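Local structure of putative extracellular solute-binding protein (Bordetella bronchiseptica, 4P56) at residues G147-A151 against F229-S235; G166-V171 against V203-F209; P193-L199 against F217-I223. The protein probably binds mandelate-like aromatic hydroxy acids in the periplasm for uptake by a TRAP transporter, and holds mandelate in its pocket. All blocks are in the same frame, centred on the assembly; numbering follows the deposited sequence.

Interaction 1 (G147-A151 against F229-S235)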
# COMPACT_ATOMS: atom_id res chain seq x y z
N GLY A 147 -6.46 -0.06 1.91
CA GLY A 147 -7.46 -0.75 2.70
C GLY A 147 -7.35 -2.25 2.60
O GLY A 147 -6.38 -2.77 2.06
N PRO A 148 -8.34 -2.95 3.15
CA PRO A 148 -8.40 -4.41 3.14
C PRO A 148 -8.29 -4.94 1.72
O PRO A 148 -9.03 -4.49 0.84
CB PRO A 148 -9.80 -4.72 3.67
CG PRO A 148 -10.26 -3.51 4.36
CD PRO A 148 -9.49 -2.34 3.85
N GLY A 149 -7.38 -5.89 1.52
CA GLY A 149 -7.20 -6.52 0.22
C GLY A 149 -8.33 -7.50 -0.05
O GLY A 149 -8.84 -8.19 0.85
N ILE A 150 -8.73 -7.57 -1.31
CA ILE A 150 -9.82 -8.42 -1.74
C ILE A 150 -9.34 -9.37 -2.82
O ILE A 150 -8.47 -9.01 -3.62
CB ILE A 150 -10.94 -7.56 -2.32
CG1 ILE A 150 -11.53 -6.69 -1.21
CG2 ILE A 150 -11.99 -8.46 -2.98
CD1 ILE A 150 -12.55 -5.65 -1.67
N ALA A 151 -9.89 -10.57 -2.87
CA ALA A 151 -9.56 -11.48 -3.94
C ALA A 151 -10.56 -11.34 -5.09
O ALA A 151 -11.69 -11.84 -5.00
CB ALA A 151 -9.52 -12.94 -3.43
N PHE A 229 -12.60 -10.51 3.02
CA PHE A 229 -12.15 -11.17 4.23
C PHE A 229 -12.14 -10.14 5.35
O PHE A 229 -11.69 -9.01 5.15
CB PHE A 229 -10.72 -11.64 4.02
CG PHE A 229 -10.58 -12.80 3.07
CD1 PHE A 229 -10.54 -12.60 1.71
CD2 PHE A 229 -10.47 -14.09 3.56
CE1 PHE A 229 -10.40 -13.65 0.85
CE2 PHE A 229 -10.34 -15.14 2.70
CZ PHE A 229 -10.29 -14.92 1.34
N PRO A 230 -12.58 -10.53 6.55
CA PRO A 230 -12.53 -9.61 7.67
C PRO A 230 -11.12 -9.16 7.96
O PRO A 230 -10.22 -9.98 8.15
CB PRO A 230 -13.11 -10.43 8.83
CG PRO A 230 -14.03 -11.41 8.16
CD PRO A 230 -13.29 -11.78 6.89
N GLY A 231 -10.94 -7.84 8.00
CA GLY A 231 -9.65 -7.24 8.26
C GLY A 231 -8.71 -7.35 7.09
O GLY A 231 -7.51 -7.04 7.21
N GLY A 232 -9.23 -7.81 5.95
CA GLY A 232 -8.45 -7.89 4.73
C GLY A 232 -7.70 -9.20 4.53
O GLY A 232 -7.23 -9.82 5.47
N LEU A 233 -7.57 -9.60 3.28
CA LEU A 233 -6.78 -10.76 2.95
C LEU A 233 -5.30 -10.46 3.09
O LEU A 233 -4.50 -11.36 3.40
CB LEU A 233 -7.09 -11.22 1.52
CG LEU A 233 -6.31 -12.44 1.01
CD1 LEU A 233 -6.54 -13.66 1.90
CD2 LEU A 233 -6.67 -12.76 -0.43
N TYR A 234 -4.95 -9.20 2.89
CA TYR A 234 -3.56 -8.72 2.95
C TYR A 234 -3.70 -7.20 2.76
O TYR A 234 -4.81 -6.67 2.53
CB TYR A 234 -2.71 -9.31 1.79
CG TYR A 234 -3.10 -8.60 0.53
CD1 TYR A 234 -4.25 -8.95 -0.12
CD2 TYR A 234 -2.38 -7.50 0.07
CE1 TYR A 234 -4.70 -8.24 -1.21
CE2 TYR A 234 -2.80 -6.80 -1.04
CZ TYR A 234 -3.98 -7.17 -1.67
OH TYR A 234 -4.47 -6.49 -2.76
N SER A 235 -2.61 -6.48 2.88
CA SER A 235 -2.61 -5.09 2.47
C SER A 235 -1.21 -4.77 1.94
O SER A 235 -0.39 -5.67 1.78
CB SER A 235 -3.02 -4.19 3.65
OG SER A 235 -3.06 -2.84 3.24
O HOH W 1 -11.28 -8.08 2.06
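Tyr234 leans its ring obliquely against Gly149, with CE1 of Tyr234 3.4 Å from the Gly149 CA. The absence of a side chain on Gly149 is what allows this approach. The first torsion of Tyr234 (chi1 74°) sets CG between the backbone N and the carbonyl carbon, and this turns the ring back over the other segment although the side chain leaves its backbone at a slant. The backbone beneath is pinned twice. Gly149 N donates to Tyr234 O at 2.9 Å in a bent bond (136° at the hydrogen), whereas Leu233 N reaches Gly149 O at 3.1 Å in a nearly straight one (172°). Together these bonds hold the beginning of the strand that runs to residue 153, a member of the six-stranded mixed sheet, against the loop that follows strand 225-228, its neighbour in that sheet. Gly149 O has a further partner, a water that donates to it and accepts from Phe229 N. The loop begins with a type II turn from Phe229 to Gly232, closed by Gly232 N bonding to Phe229 O; Gly231 takes a positive phi within it. Over the exit of this turn lies the Pro148 ring, whose CB is 3.6 Å from the Gly232 CA. Farther along the strand, the Ala151 methyl, CB, lies at the edge of the Phe229 ring, near its plane. Of the two branches of Leu233, CD1 covers the centre of one face of the Phe229 ring, 3.9 Å above its plane, while CD2 reaches Ala151 CB at 4.1 Å. At the opposite end of the contact, Ser235 OG is hydrogen-bonded to His146 O, just ahead of Gly147.

Interaction 2 (G166-V171 against V203-F209). With RMN ((R)-mandelic acid), chain D.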
# COMPACT_ATOMS: atom_id res chain seq x y z
N GLY A 166 -3.99 -22.87 -8.59
CA GLY A 166 -3.74 -22.67 -10.00
C GLY A 166 -4.14 -21.32 -10.58
O GLY A 166 -3.77 -21.03 -11.72
N LEU A 167 -4.90 -20.50 -9.85
CA LEU A 167 -5.26 -19.18 -10.39
C LEU A 167 -4.03 -18.32 -10.55
O LEU A 167 -3.21 -18.18 -9.63
CB LEU A 167 -6.23 -18.44 -9.48
CG LEU A 167 -7.54 -19.12 -9.14
CD1 LEU A 167 -8.38 -18.19 -8.26
CD2 LEU A 167 -8.28 -19.50 -10.42
N LYS A 168 -3.94 -17.69 -11.71
CA LYS A 168 -2.89 -16.73 -11.99
C LYS A 168 -3.38 -15.37 -11.53
O LYS A 168 -4.31 -14.78 -12.10
CB LYS A 168 -2.53 -16.75 -13.47
CG LYS A 168 -2.07 -18.09 -13.98
CD LYS A 168 -1.64 -18.04 -15.44
CE LYS A 168 -1.27 -19.43 -15.98
NZ LYS A 168 -2.45 -20.33 -15.95
N ILE A 169 -2.78 -14.90 -10.45
CA ILE A 169 -3.25 -13.70 -9.77
C ILE A 169 -2.24 -12.57 -9.83
O ILE A 169 -1.11 -12.70 -9.32
CB ILE A 169 -3.53 -13.98 -8.28
CG1 ILE A 169 -4.59 -15.09 -8.11
CG2 ILE A 169 -4.03 -12.72 -7.61
CD1 ILE A 169 -5.96 -14.73 -8.72
N ARG A 170 -2.63 -11.46 -10.44
CA ARG A 170 -1.80 -10.28 -10.43
C ARG A 170 -1.68 -9.77 -9.00
O ARG A 170 -2.67 -9.40 -8.37
CB ARG A 170 -2.44 -9.19 -11.30
CG ARG A 170 -1.52 -8.08 -11.78
CD ARG A 170 -0.86 -7.20 -10.70
NE ARG A 170 -1.72 -6.84 -9.58
CZ ARG A 170 -1.44 -5.91 -8.66
NH1 ARG A 170 -0.35 -5.15 -8.73
NH2 ARG A 170 -2.28 -5.72 -7.66
N VAL A 171 -0.45 -9.74 -8.48
CA VAL A 171 -0.19 -9.14 -7.19
C VAL A 171 0.90 -8.07 -7.30
O VAL A 171 1.71 -8.09 -8.21
CB VAL A 171 0.27 -10.22 -6.19
CG1 VAL A 171 -0.83 -11.27 -6.00
CG2 VAL A 171 1.53 -10.91 -6.69
N VAL A 203 -4.37 -13.19 -19.47
CA VAL A 203 -3.13 -13.73 -18.93
C VAL A 203 -3.33 -14.06 -17.46
O VAL A 203 -2.98 -15.14 -17.01
CB VAL A 203 -1.96 -12.75 -19.07
CG1 VAL A 203 -0.73 -13.27 -18.32
CG2 VAL A 203 -1.66 -12.48 -20.55
N ALA A 204 -3.92 -13.11 -16.72
CA ALA A 204 -4.25 -13.31 -15.32
C ALA A 204 -5.71 -13.73 -15.16
O ALA A 204 -6.56 -13.27 -15.93
CB ALA A 204 -3.99 -12.05 -14.56
N ASP A 205 -5.98 -14.60 -14.17
CA ASP A 205 -7.32 -15.05 -13.81
C ASP A 205 -7.96 -14.13 -12.81
O ASP A 205 -9.16 -14.25 -12.51
CB ASP A 205 -7.24 -16.43 -13.14
CG ASP A 205 -6.75 -17.49 -14.06
OD1 ASP A 205 -7.37 -17.67 -15.13
OD2 ASP A 205 -5.74 -18.13 -13.72
N GLY A 206 -7.15 -13.25 -12.22
CA GLY A 206 -7.61 -12.48 -11.10
C GLY A 206 -6.55 -11.54 -10.59
O GLY A 206 -5.47 -11.40 -11.18
N VAL A 207 -6.90 -10.83 -9.52
CA VAL A 207 -6.06 -9.77 -9.00
C VAL A 207 -6.34 -9.57 -7.53
O VAL A 207 -7.48 -9.70 -7.09
CB VAL A 207 -6.24 -8.42 -9.77
CG1 VAL A 207 -7.68 -7.96 -9.76
CG2 VAL A 207 -5.36 -7.34 -9.17
N PHE A 208 -5.28 -9.31 -6.78
CA PHE A 208 -5.40 -8.93 -5.37
C PHE A 208 -5.32 -7.41 -5.39
O PHE A 208 -4.30 -6.84 -5.80
CB PHE A 208 -4.26 -9.53 -4.50
CG PHE A 208 -4.45 -10.99 -4.10
CD1 PHE A 208 -5.52 -11.73 -4.56
CD2 PHE A 208 -3.52 -11.62 -3.26
CE1 PHE A 208 -5.67 -13.05 -4.17
CE2 PHE A 208 -3.67 -12.92 -2.88
CZ PHE A 208 -4.76 -13.64 -3.34
N PHE A 209 -6.41 -6.75 -5.02
CA PHE A 209 -6.48 -5.29 -4.95
C PHE A 209 -7.40 -4.90 -3.79
O PHE A 209 -8.24 -5.72 -3.38
CB PHE A 209 -7.12 -4.74 -6.21
CG PHE A 209 -6.16 -4.14 -7.22
CD1 PHE A 209 -4.92 -3.65 -6.85
CD2 PHE A 209 -6.55 -4.02 -8.53
CE1 PHE A 209 -4.08 -3.08 -7.79
CE2 PHE A 209 -5.70 -3.45 -9.48
CZ PHE A 209 -4.47 -2.98 -9.10
C1 RMN D . -1.27 -0.94 -5.25
C2 RMN D . -0.77 0.22 -5.82
C3 RMN D . -1.62 1.24 -6.22
C4 RMN D . -2.99 1.09 -6.08
C5 RMN D . -3.50 -0.08 -5.52
C6 RMN D . -2.64 -1.08 -5.11
C7 RMN D . -0.34 -2.05 -4.84
C10 RMN D . -0.46 -3.16 -5.84
O8 RMN D . -0.66 -2.60 -3.63
O11 RMN D . -1.31 -4.11 -5.70
O12 RMN D . 0.26 -3.14 -6.88
O HOH W 2 -5.84 -21.08 -13.71
O HOH W 3 -5.07 -19.17 -16.22
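Arg170 and Phe208 mark the tightly packed half of this contact, where strands 168-171 and 206-210 run parallel in the mixed sheet. Arg170 N donates to Gly206 O at 2.9 Å, and Phe208 N returns a bond to Arg170 O at 3.1 Å. On the face bearing Ile169, its CG2 methyl stands over the Phe208 ring, 4.0 Å from the centroid, a CH-pi contact in which the two side chains meet at about a right angle; Val171 CG1 lies alongside the same ring. Helix 174-182 covers this region through Val171 and Phe208, while helix 195-200 packs on Arg170 and Val207.

The other half, around Lys168 and Asp205, is looser and wetter. Its firm elements are two bonds: Asp205 OD2 uses its anti lone pair to take Lys168 N at 2.7 Å, practically straight (176°), and Asp205 N donates to Lys168 O at 2.7 Å. Lys168 NZ, however, stays 4.5 Å from Asp205 OD2, and a water that accepts from it lies within bonding distance of that oxygen. A second water probably links Asp205 OD2 and Gly166 O.

At the pocket end the Arg170 side chain starts with CG anti to the backbone N (chi1 -161°) and then bends twice, bringing the guanidinium edge-on to mandelate. NH1 of Arg170 donates to mandelate O12 at 2.8 Å and NH2 of Arg170 to mandelate O11 at 2.7 Å, with the carboxylate carbon in the guanidinium plane. NH1 also bonds to Lys190 O, and NH2 makes a weak bond to Phe208 O. Phe209 offers an off-centre cation-pi contact. Such a paired, nearly coplanar grip, as expected for the carboxylate-binding arginine of TRAP solute-binding proteins, is consistent with a preference for carboxylate ligands, with the arginine's charge probably contributing.

Interaction 3 (P193-L199 against F217-I223)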
# COMPACT_ATOMS: atom_id res chain seq x y z
N PRO A 193 -0.55 -0.62 -12.45
CA PRO A 193 -1.07 -0.23 -13.77
C PRO A 193 -1.06 -1.34 -14.81
O PRO A 193 -1.69 -1.16 -15.86
CB PRO A 193 -0.11 0.88 -14.21
CG PRO A 193 0.48 1.41 -12.94
CD PRO A 193 0.60 0.20 -12.05
N GLU A 194 -0.37 -2.45 -14.57
CA GLU A 194 -0.39 -3.54 -15.53
C GLU A 194 -1.64 -4.42 -15.41
O GLU A 194 -1.84 -5.32 -16.23
CB GLU A 194 0.87 -4.41 -15.43
CG GLU A 194 2.15 -3.68 -15.80
CD GLU A 194 3.32 -4.61 -16.05
OE1 GLU A 194 3.13 -5.69 -16.64
OE2 GLU A 194 4.45 -4.23 -15.66
N SER A 195 -2.48 -4.17 -14.41
CA SER A 195 -3.57 -5.09 -14.08
C SER A 195 -4.62 -5.16 -15.21
O SER A 195 -5.11 -6.23 -15.55
CB SER A 195 -4.19 -4.71 -12.72
OG SER A 195 -4.83 -3.43 -12.75
N TYR A 196 -4.92 -4.03 -15.83
CA TYR A 196 -5.93 -4.02 -16.88
C TYR A 196 -5.48 -4.85 -18.08
O TYR A 196 -6.22 -5.71 -18.59
CB TYR A 196 -6.28 -2.58 -17.32
CG TYR A 196 -7.34 -2.61 -18.39
CD1 TYR A 196 -8.68 -2.62 -18.05
CD2 TYR A 196 -6.99 -2.72 -19.74
CE1 TYR A 196 -9.67 -2.69 -19.04
CE2 TYR A 196 -7.96 -2.80 -20.71
CZ TYR A 196 -9.29 -2.79 -20.36
OH TYR A 196 -10.25 -2.86 -21.34
N GLU A 197 -4.25 -4.63 -18.53
CA GLU A 197 -3.75 -5.41 -19.66
C GLU A 197 -3.75 -6.93 -19.37
O GLU A 197 -4.15 -7.76 -20.19
CB GLU A 197 -2.34 -4.94 -20.05
CG GLU A 197 -1.69 -5.79 -21.11
CD GLU A 197 -2.29 -5.56 -22.48
OE1 GLU A 197 -3.27 -4.79 -22.57
OE2 GLU A 197 -1.79 -6.14 -23.46
N LEU A 198 -3.26 -7.30 -18.19
CA LEU A 198 -3.11 -8.71 -17.86
C LEU A 198 -4.47 -9.39 -17.72
O LEU A 198 -4.61 -10.58 -18.01
CB LEU A 198 -2.33 -8.87 -16.56
CG LEU A 198 -0.83 -8.59 -16.64
CD1 LEU A 198 -0.29 -8.44 -15.24
CD2 LEU A 198 -0.10 -9.69 -17.40
N LEU A 199 -5.45 -8.66 -17.21
CA LEU A 199 -6.78 -9.22 -17.02
C LEU A 199 -7.59 -9.20 -18.30
O LEU A 199 -8.27 -10.19 -18.63
CB LEU A 199 -7.54 -8.45 -15.93
CG LEU A 199 -7.06 -8.77 -14.51
CD1 LEU A 199 -7.57 -7.74 -13.54
CD2 LEU A 199 -7.47 -10.17 -14.08
N PHE A 217 -8.86 1.29 -11.80
CA PHE A 217 -8.11 0.62 -12.86
C PHE A 217 -9.04 0.06 -13.96
O PHE A 217 -8.59 -0.62 -14.89
CB PHE A 217 -7.21 -0.45 -12.25
CG PHE A 217 -6.03 0.13 -11.50
CD1 PHE A 217 -4.85 0.42 -12.18
CD2 PHE A 217 -6.10 0.40 -10.16
CE1 PHE A 217 -3.75 0.95 -11.49
CE2 PHE A 217 -5.01 0.94 -9.47
CZ PHE A 217 -3.85 1.22 -10.14
N LYS A 218 -10.33 0.39 -13.86
CA LYS A 218 -11.32 0.08 -14.88
C LYS A 218 -11.47 -1.40 -15.10
O LYS A 218 -11.57 -1.87 -16.25
CB LYS A 218 -10.98 0.78 -16.20
CG LYS A 218 -10.97 2.30 -16.12
CD LYS A 218 -10.37 2.90 -17.38
CE LYS A 218 -9.55 4.16 -17.09
NZ LYS A 218 -10.40 5.39 -16.94
N LEU A 219 -11.52 -2.16 -14.02
CA LEU A 219 -11.60 -3.61 -14.09
C LEU A 219 -13.02 -4.15 -13.93
O LEU A 219 -13.24 -5.35 -14.02
CB LEU A 219 -10.73 -4.23 -13.00
CG LEU A 219 -9.27 -3.77 -12.95
CD1 LEU A 219 -8.52 -4.46 -11.82
CD2 LEU A 219 -8.60 -4.05 -14.26
N ASP A 220 -14.00 -3.28 -13.70
CA ASP A 220 -15.31 -3.76 -13.28
C ASP A 220 -16.20 -4.27 -14.43
O ASP A 220 -17.33 -4.69 -14.19
CB ASP A 220 -16.05 -2.71 -12.44
CG ASP A 220 -16.07 -1.34 -13.08
OD1 ASP A 220 -15.05 -0.90 -13.66
OD2 ASP A 220 -17.13 -0.70 -12.98
N SER A 221 -15.69 -4.23 -15.65
CA SER A 221 -16.38 -4.86 -16.77
C SER A 221 -15.75 -6.19 -17.14
O SER A 221 -16.21 -6.86 -18.06
CB SER A 221 -16.43 -3.93 -17.98
OG SER A 221 -17.36 -2.88 -17.75
N ILE A 222 -14.70 -6.56 -16.42
CA ILE A 222 -14.00 -7.84 -16.60
C ILE A 222 -14.20 -8.75 -15.38
O ILE A 222 -14.52 -9.93 -15.50
CB ILE A 222 -12.49 -7.61 -16.73
CG1 ILE A 222 -12.17 -6.82 -18.01
CG2 ILE A 222 -11.77 -8.94 -16.72
CD1 ILE A 222 -10.73 -6.29 -18.03
N ILE A 223 -13.93 -8.19 -14.21
CA ILE A 223 -14.05 -8.92 -12.95
C ILE A 223 -15.53 -9.22 -12.67
O ILE A 223 -16.35 -8.32 -12.66
CB ILE A 223 -13.46 -8.10 -11.79
CG1 ILE A 223 -11.94 -7.91 -11.96
CG2 ILE A 223 -13.76 -8.74 -10.44
CD1 ILE A 223 -11.11 -9.19 -11.95
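Partly buried and essentially apolar, this contact sets the short helix 195-200, through Tyr196 and Leu199, against Leu219 and Ile222 in the loop between helix 211-216 and strand 225-228. Leu219 meets three helix residues, Ser195, Tyr196 and Leu199. Its CD1 methyl lies 3.8 Å from Leu199 CD1, the two side chains crossing at about a right angle, while its CD2 methyl reaches the helix backbone, 3.7 Å from the Tyr196 CA. Leu199 CD1 also meets Ile223 CD1 at 4.1 Å, so one leucine branch is shared between two loop residues. Tyr196, with CG anti to its own N (chi1 -179°), reaches out to the loop and presents a ring edge to Lys218 O, which lies in the ring plane 3.5 Å from Tyr196 CE1. The same CE1 atom of Tyr196 is 3.9 Å from Ile222 CD1, again with the side chains at roughly a right angle.

The path of the loop follows from how helix 211-216 ends: a Schellman motif in which Lys218, at a positive phi of 62°, is the C-prime residue and Leu219 N returns to Leu214 O. Immediately afterwards Leu219 O accepts from both Ile222 N and Ile223 N, a tight turn that brings Ile222 and Ile223 round to the helix.

Toward the ligand, Phe217 carries the contact. CE1 of Phe217 is 3.7 Å from the Pro193 N, and Ser195 OG approaches the ring obliquely, 3.8 Å from Phe217 CB. That hydroxyl is hydrogen-bonded to Ala192 O, ahead of the helix. Phe217 belongs to the mandelate pocket, where its ring meets that of Phe209 with the planes about 25° apart.

How the interactions relate
Interactions 2 and 3 lie close, their centres about 10 Å apart, and their segments alternate along the chain; interactions 1 and 2 have centres about 15 Å apart, and both 2 and 3 are nested within the loop closed by interaction 1. The mixed sheet joins the first two contacts: strand 206-210 lies between 168-171 and 149-153. Helix 195-200 of interaction 3 packs on strand 206-210, Leu199 on Val207 and Ser195 on Phe209, and Leu198 O, 2.9 Å from Ala204 N, connects helix and strand segment. The centres of 1 and 3 are about 19 Å apart, their nearest atoms about 7 Å. Arg170, Phe209 and Phe217 thus bring sheet and loop together at mandelate.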